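Local coordinates for protein glutathione S-transferase enzyme with thioredoxin-like domain (Xenorhabdus nematophila, PDB 4L8E) that binds glutathione, with two molecules held per subunit, and probably acts as a glutathione transferase, at residues L46-L51 against Q221-T226; E92-F97 against L103-N108. All coordinates share one frame; numbering follows the deposited sequence.

Interaction 1: residues L46-L51 against Q221-T226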
loop_
_atom_site.group_PDB
_atom_site.type_symbol
_atom_site.label_atom_id
_atom_site.label_comp_id
_atom_site.label_asym_id
_atom_site.label_seq_id
_atom_site.Cartn_x
_atom_site.Cartn_y
_atom_site.Cartn_z
ATOM N N LEU A 46 9.047 10.952 13.207
ATOM C CA LEU A 46 10.318 11.160 13.921
ATOM C C LEU A 46 10.214 12.331 14.904
ATOM O O LEU A 46 10.794 12.305 16.006
ATOM C CB LEU A 46 11.457 11.374 12.913
ATOM C CG LEU A 46 11.782 10.099 12.103
ATOM C CD1 LEU A 46 12.632 10.460 10.896
ATOM C CD2 LEU A 46 12.481 9.069 12.964
ATOM N N GLU A 47 9.504 13.372 14.510
ATOM C CA GLU A 47 9.298 14.517 15.381
ATOM C C GLU A 47 8.389 14.197 16.591
ATOM O O GLU A 47 8.595 14.729 17.685
ATOM C CB GLU A 47 8.739 15.695 14.602
ATOM C CG GLU A 47 9.742 16.334 13.621
ATOM C CD GLU A 47 10.952 16.986 14.285
ATOM O OE1 GLU A 47 10.833 17.501 15.417
ATOM O OE2 GLU A 47 12.021 17.034 13.623
ATOM N N GLU A 48 7.397 13.331 16.379
ATOM C CA GLU A 48 6.548 12.864 17.484
ATOM C C GLU A 48 7.354 12.082 18.527
ATOM O O GLU A 48 7.171 12.266 19.734
ATOM C CB GLU A 48 5.409 11.977 16.964
ATOM C CG GLU A 48 4.362 12.688 16.144
ATOM C CD GLU A 48 3.374 13.528 16.964
ATOM O OE1 GLU A 48 3.454 13.598 18.222
ATOM O OE2 GLU A 48 2.491 14.144 16.322
ATOM N N VAL A 49 8.259 11.224 18.072
ATOM C CA VAL A 49 8.998 10.379 18.997
ATOM C C VAL A 49 10.229 11.087 19.555
ATOM O O VAL A 49 10.650 10.812 20.670
ATOM C CB VAL A 49 9.412 9.060 18.327
ATOM C CG1 VAL A 49 10.331 8.273 19.231
ATOM C CG2 VAL A 49 8.198 8.255 17.990
ATOM N N GLY A 50 10.794 12.009 18.779
ATOM C CA GLY A 50 12.036 12.668 19.173
ATOM C C GLY A 50 13.255 11.808 18.909
ATOM O O GLY A 50 14.272 11.915 19.611
ATOM N N LEU A 51 13.153 10.947 17.900
ATOM C CA LEU A 51 14.250 10.067 17.528
ATOM C C LEU A 51 15.209 10.876 16.669
ATOM O O LEU A 51 14.784 11.488 15.692
ATOM C CB LEU A 51 13.686 8.894 16.715
ATOM C CG LEU A 51 14.472 7.602 16.617
ATOM C CD1 LEU A 51 14.689 6.986 17.988
ATOM C CD2 LEU A 51 13.713 6.650 15.705
ATOM N N GLN A 221 -3.312 19.357 13.092
ATOM C CA GLN A 221 -2.565 20.589 12.852
ATOM C C GLN A 221 -2.109 21.239 14.156
ATOM O O GLN A 221 -1.101 21.942 14.197
ATOM C CB GLN A 221 -3.427 21.563 12.054
ATOM C CG GLN A 221 -2.691 22.741 11.470
ATOM C CD GLN A 221 -3.623 23.692 10.723
ATOM O OE1 GLN A 221 -4.805 23.817 11.059
ATOM N NE2 GLN A 221 -3.093 24.363 9.703
ATOM N N GLN A 222 -2.848 21.001 15.234
ATOM C CA GLN A 222 -2.501 21.591 16.537
ATOM C C GLN A 222 -1.348 20.870 17.277
ATOM O O GLN A 222 -0.751 21.414 18.230
ATOM C CB GLN A 222 -3.733 21.648 17.434
ATOM C CG GLN A 222 -4.777 22.719 17.042
ATOM C CD GLN A 222 -4.241 24.148 17.111
ATOM O OE1 GLN A 222 -4.117 24.825 16.085
ATOM N NE2 GLN A 222 -3.926 24.615 18.326
ATOM N N ARG A 223 -1.025 19.656 16.853
ATOM C CA ARG A 223 0.072 18.908 17.461
ATOM C C ARG A 223 1.414 19.596 17.229
ATOM O O ARG A 223 1.769 19.909 16.088
ATOM C CB ARG A 223 0.119 17.485 16.892
ATOM C CG ARG A 223 -1.166 16.699 17.121
ATOM C CD ARG A 223 -1.021 15.235 16.619
ATOM N NE ARG A 223 -0.055 14.498 17.426
ATOM C CZ ARG A 223 -0.331 13.880 18.581
ATOM N NH1 ARG A 223 -1.561 13.858 19.079
ATOM N NH2 ARG A 223 0.636 13.252 19.223
ATOM N N PRO A 224 2.181 19.846 18.316
ATOM C CA PRO A 224 3.475 20.477 18.086
ATOM C C PRO A 224 4.356 19.732 17.091
ATOM O O PRO A 224 5.072 20.428 16.373
ATOM C CB PRO A 224 4.096 20.518 19.489
ATOM C CG PRO A 224 2.928 20.625 20.395
ATOM C CD PRO A 224 1.867 19.761 19.752
ATOM N N ALA A 225 4.343 18.400 17.040
ATOM C CA ALA A 225 5.208 17.702 16.087
ATOM C C ALA A 225 4.782 17.987 14.644
ATOM O O ALA A 225 5.619 18.000 13.723
ATOM C CB ALA A 225 5.210 16.203 16.349
ATOM N N THR A 226 3.486 18.213 14.431
ATOM C CA THR A 226 3.011 18.575 13.094
ATOM C C THR A 226 3.610 19.907 12.679
ATOM O O THR A 226 4.175 20.055 11.582
ATOM C CB THR A 226 1.483 18.609 13.037
ATOM O OG1 THR A 226 0.985 17.346 13.502
ATOM C CG2 THR A 226 0.999 18.854 11.593
HETATM O O HOH W 1 1.993 14.650 13.797
HETATM O O HOH W 2 3.142 16.364 18.896
#
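Glu48 and Arg223 meet at about a right angle, and the arginine takes the carboxylate side-on, with one nitrogen for each oxygen. Arg223 NE reaches Glu48 OE2 at 2.8 Å and Arg223 NH2 reaches Glu48 OE1 at 3.0 Å; both bonds are nearly straight. Each oxygen lies close to the guanidinium plane, yet the two flat groups are turned 42° apart. As a result NE comes to OE2 on its syn side but tilted out of the carboxylate plane, while NH2 meets OE1 from above it. A bend at chi2 of Glu48 (-76°) folds the carboxylate over the methyl of Ala225, whose CB sits 3.3 Å from Glu48 CD. Two waters add to the grip: one gives a hydrogen bond to Glu48 OE2 and another to Thr226 OG1, and the second gives one to Glu48 OE1 while accepting from Ala225 N. Beside this pair, Glu47 CB packs on Ala225 CB at 4.0 Å, its carboxylate turned instead to Tyr53 OH. Arg223 is the N-cap residue of helix 224-230, so the salt bridge ties the C-terminal turn of helix 37-49 in the thioredoxin-like domain to a helix start in the all-helical domain, a domain interface of the glutathione transferase fold.

Interaction 2: residues E92-F97 against L103-N108; sequences EAISIF and LLYLAN
Tyr105 reaches from helix 99-110 toward strand 94-97, and its ring receives the end of Ile96 on one face. Its chi1 of 174° sets CG opposite the backbone N and sends the ring out from the helix to the sheet. Starting at the root, Tyr105 CB lies 3.6 Å from Ile96 CD1. The next atom, Tyr105 CG, makes the closest approach, 3.3 Å to the same methyl. Going outward, CD1 and CD2 straddle that carbon almost evenly, at 3.6 and 3.5 Å from Ile96 CD1, and the CE atoms fall farther back. The methyl therefore stands over the ring near its CB end, in a CH-pi contact 3.5 Å from the ring centroid and 22° off the normal. On the far half of the ring the neighbour changes: Ile94 CD1 comes in obliquely, 4.2 Å from Tyr105 CE1. The same methyl lies 3.7 Å from the last atom, Tyr105 OH, whose hydrogen-bonding partner is Asp84 OD2 on the adjoining strand 81-84. Ile94 and Ile96, two residues apart on the strand, thus present their CD1 methyls to successive parts of one ring. Thr122 of the second subunit also packs on Ile96 and on Tyr105, bringing the dimer partner up to this layer. Chemically, the contact between strand and helix is apolar dispersion and CH-pi attraction, while the one polar atom of the tyrosine side chain, buried with its ring, is satisfied by the carboxylate of Asp84.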
loop_
_atom_site.group_PDB
_atom_site.type_symbol
_atom_site.label_atom_id
_atom_site.label_comp_id
_atom_site.label_asym_id
_atom_site.label_seq_id
_atom_site.Cartn_x
_atom_site.Cartn_y
_atom_site.Cartn_z
ATOM N N GLU A 92 24.744 -5.192 10.404
ATOM C CA GLU A 92 24.723 -4.321 9.234
ATOM C C GLU A 92 23.548 -3.356 9.281
ATOM O O GLU A 92 22.476 -3.678 9.807
ATOM C CB GLU A 92 24.600 -5.136 7.936
ATOM C CG GLU A 92 25.648 -6.228 7.713
ATOM C CD GLU A 92 27.065 -5.701 7.567
ATOM O OE1 GLU A 92 27.300 -4.718 6.829
ATOM O OE2 GLU A 92 27.955 -6.289 8.209
ATOM N N ALA A 93 23.729 -2.175 8.697
ATOM C CA ALA A 93 22.629 -1.226 8.581
ATOM C C ALA A 93 21.465 -1.813 7.789
ATOM O O ALA A 93 21.651 -2.652 6.894
ATOM C CB ALA A 93 23.090 0.047 7.916
ATOM N N ILE A 94 20.260 -1.395 8.156
ATOM C CA ILE A 94 19.048 -1.811 7.480
ATOM C C ILE A 94 18.507 -0.648 6.686
ATOM O O ILE A 94 18.262 0.435 7.235
ATOM C CB ILE A 94 17.967 -2.259 8.486
ATOM C CG1 ILE A 94 18.401 -3.534 9.214
ATOM C CG2 ILE A 94 16.642 -2.441 7.782
ATOM C CD1 ILE A 94 17.396 -4.020 10.291
ATOM N N SER A 95 18.329 -0.855 5.383
ATOM C CA SER A 95 17.754 0.175 4.531
ATOM C C SER A 95 16.329 -0.204 4.185
ATOM O O SER A 95 16.013 -1.388 3.951
ATOM C CB SER A 95 18.565 0.381 3.251
ATOM O OG SER A 95 18.536 -0.759 2.429
ATOM N N ILE A 96 15.477 0.806 4.146
ATOM C CA ILE A 96 14.043 0.587 3.878
ATOM C C ILE A 96 13.468 1.668 2.989
ATOM O O ILE A 96 13.645 2.862 3.262
ATOM C CB ILE A 96 13.222 0.583 5.168
ATOM C CG1 ILE A 96 13.932 -0.179 6.289
ATOM C CG2 ILE A 96 11.803 0.037 4.916
ATOM C CD1 ILE A 96 13.199 -0.054 7.655
ATOM N N PHE A 97 12.777 1.267 1.919
ATOM C CA PHE A 97 11.936 2.200 1.183
ATOM C C PHE A 97 10.463 1.811 1.376
ATOM O O PHE A 97 10.172 0.755 1.950
ATOM C CB PHE A 97 12.329 2.300 -0.307
ATOM C CG PHE A 97 12.051 1.082 -1.112
ATOM C CD1 PHE A 97 12.967 0.050 -1.172
ATOM C CD2 PHE A 97 10.875 0.965 -1.845
ATOM C CE1 PHE A 97 12.719 -1.092 -1.906
ATOM C CE2 PHE A 97 10.620 -0.181 -2.574
ATOM C CZ PHE A 97 11.537 -1.216 -2.614
ATOM N N LEU A 103 7.179 3.370 8.360
ATOM C CA LEU A 103 6.351 3.671 9.519
ATOM C C LEU A 103 6.184 2.441 10.409
ATOM O O LEU A 103 6.273 2.536 11.629
ATOM C CB LEU A 103 4.985 4.253 9.102
ATOM C CG LEU A 103 4.996 5.692 8.573
ATOM C CD1 LEU A 103 3.622 6.048 8.039
ATOM C CD2 LEU A 103 5.430 6.685 9.631
ATOM N N LEU A 104 5.932 1.293 9.799
ATOM C CA LEU A 104 5.758 0.065 10.558
ATOM C C LEU A 104 7.044 -0.310 11.274
ATOM O O LEU A 104 7.035 -0.661 12.455
ATOM C CB LEU A 104 5.305 -1.061 9.616
ATOM C CG LEU A 104 5.120 -2.430 10.256
ATOM C CD1 LEU A 104 4.179 -2.344 11.432
ATOM C CD2 LEU A 104 4.599 -3.410 9.208
ATOM N N TYR A 105 8.168 -0.245 10.564
ATOM C CA TYR A 105 9.458 -0.576 11.161
ATOM C C TYR A 105 9.777 0.331 12.347
ATOM O O TYR A 105 10.229 -0.142 13.389
ATOM C CB TYR A 105 10.556 -0.454 10.102
ATOM C CG TYR A 105 11.949 -0.636 10.625
ATOM C CD1 TYR A 105 12.533 -1.879 10.682
ATOM C CD2 TYR A 105 12.705 0.454 11.051
ATOM C CE1 TYR A 105 13.822 -2.048 11.156
ATOM C CE2 TYR A 105 14.000 0.302 11.519
ATOM C CZ TYR A 105 14.565 -0.961 11.572
ATOM O OH TYR A 105 15.847 -1.164 12.022
ATOM N N LEU A 106 9.559 1.640 12.179
ATOM C CA LEU A 106 9.867 2.594 13.246
ATOM C C LEU A 106 8.899 2.455 14.427
ATOM O O LEU A 106 9.299 2.611 15.583
ATOM C CB LEU A 106 9.845 4.030 12.710
ATOM C CG LEU A 106 11.014 4.369 11.766
ATOM C CD1 LEU A 106 10.839 5.774 11.218
ATOM C CD2 LEU A 106 12.325 4.213 12.466
ATOM N N ALA A 107 7.631 2.207 14.125
ATOM C CA ALA A 107 6.641 2.005 15.193
ATOM C C ALA A 107 7.017 0.781 16.012
ATOM O O ALA A 107 6.938 0.806 17.235
ATOM C CB ALA A 107 5.250 1.898 14.602
ATOM N N ASN A 108 7.480 -0.290 15.354
ATOM C CA ASN A 108 7.904 -1.498 16.060
ATOM C C ASN A 108 9.164 -1.279 16.866
ATOM O O ASN A 108 9.276 -1.729 17.996
ATOM C CB ASN A 108 8.120 -2.666 15.089
ATOM C CG ASN A 108 6.828 -3.225 14.547
ATOM O OD1 ASN A 108 5.765 -3.014 15.121
ATOM N ND2 ASN A 108 6.911 -3.972 13.442
#

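In the fold
Helix 37-49 connects the two contacts, whose centres are about 19 Å apart. Its Leu46 CD2 packs at 4.1 Å on Leu106 CD1 of helix 99-110, the helix that carries the tyrosine of interaction 2, and Leu51, in the loop just after helix 37-49, brings its CD2 within 4.3 Å of Leu106 CD2. Interaction 2 holds helix 99-110 to the edge strand of the thioredoxin-like sheet, within one domain and beside the second subunit; interaction 1 joins helix 37-49 to the helical domain. In interaction 2 the side chain of Ile96 is about 9 Å from a bound glutathione. Glu98 and Ser99, which follow this strand, line a glutathione pocket.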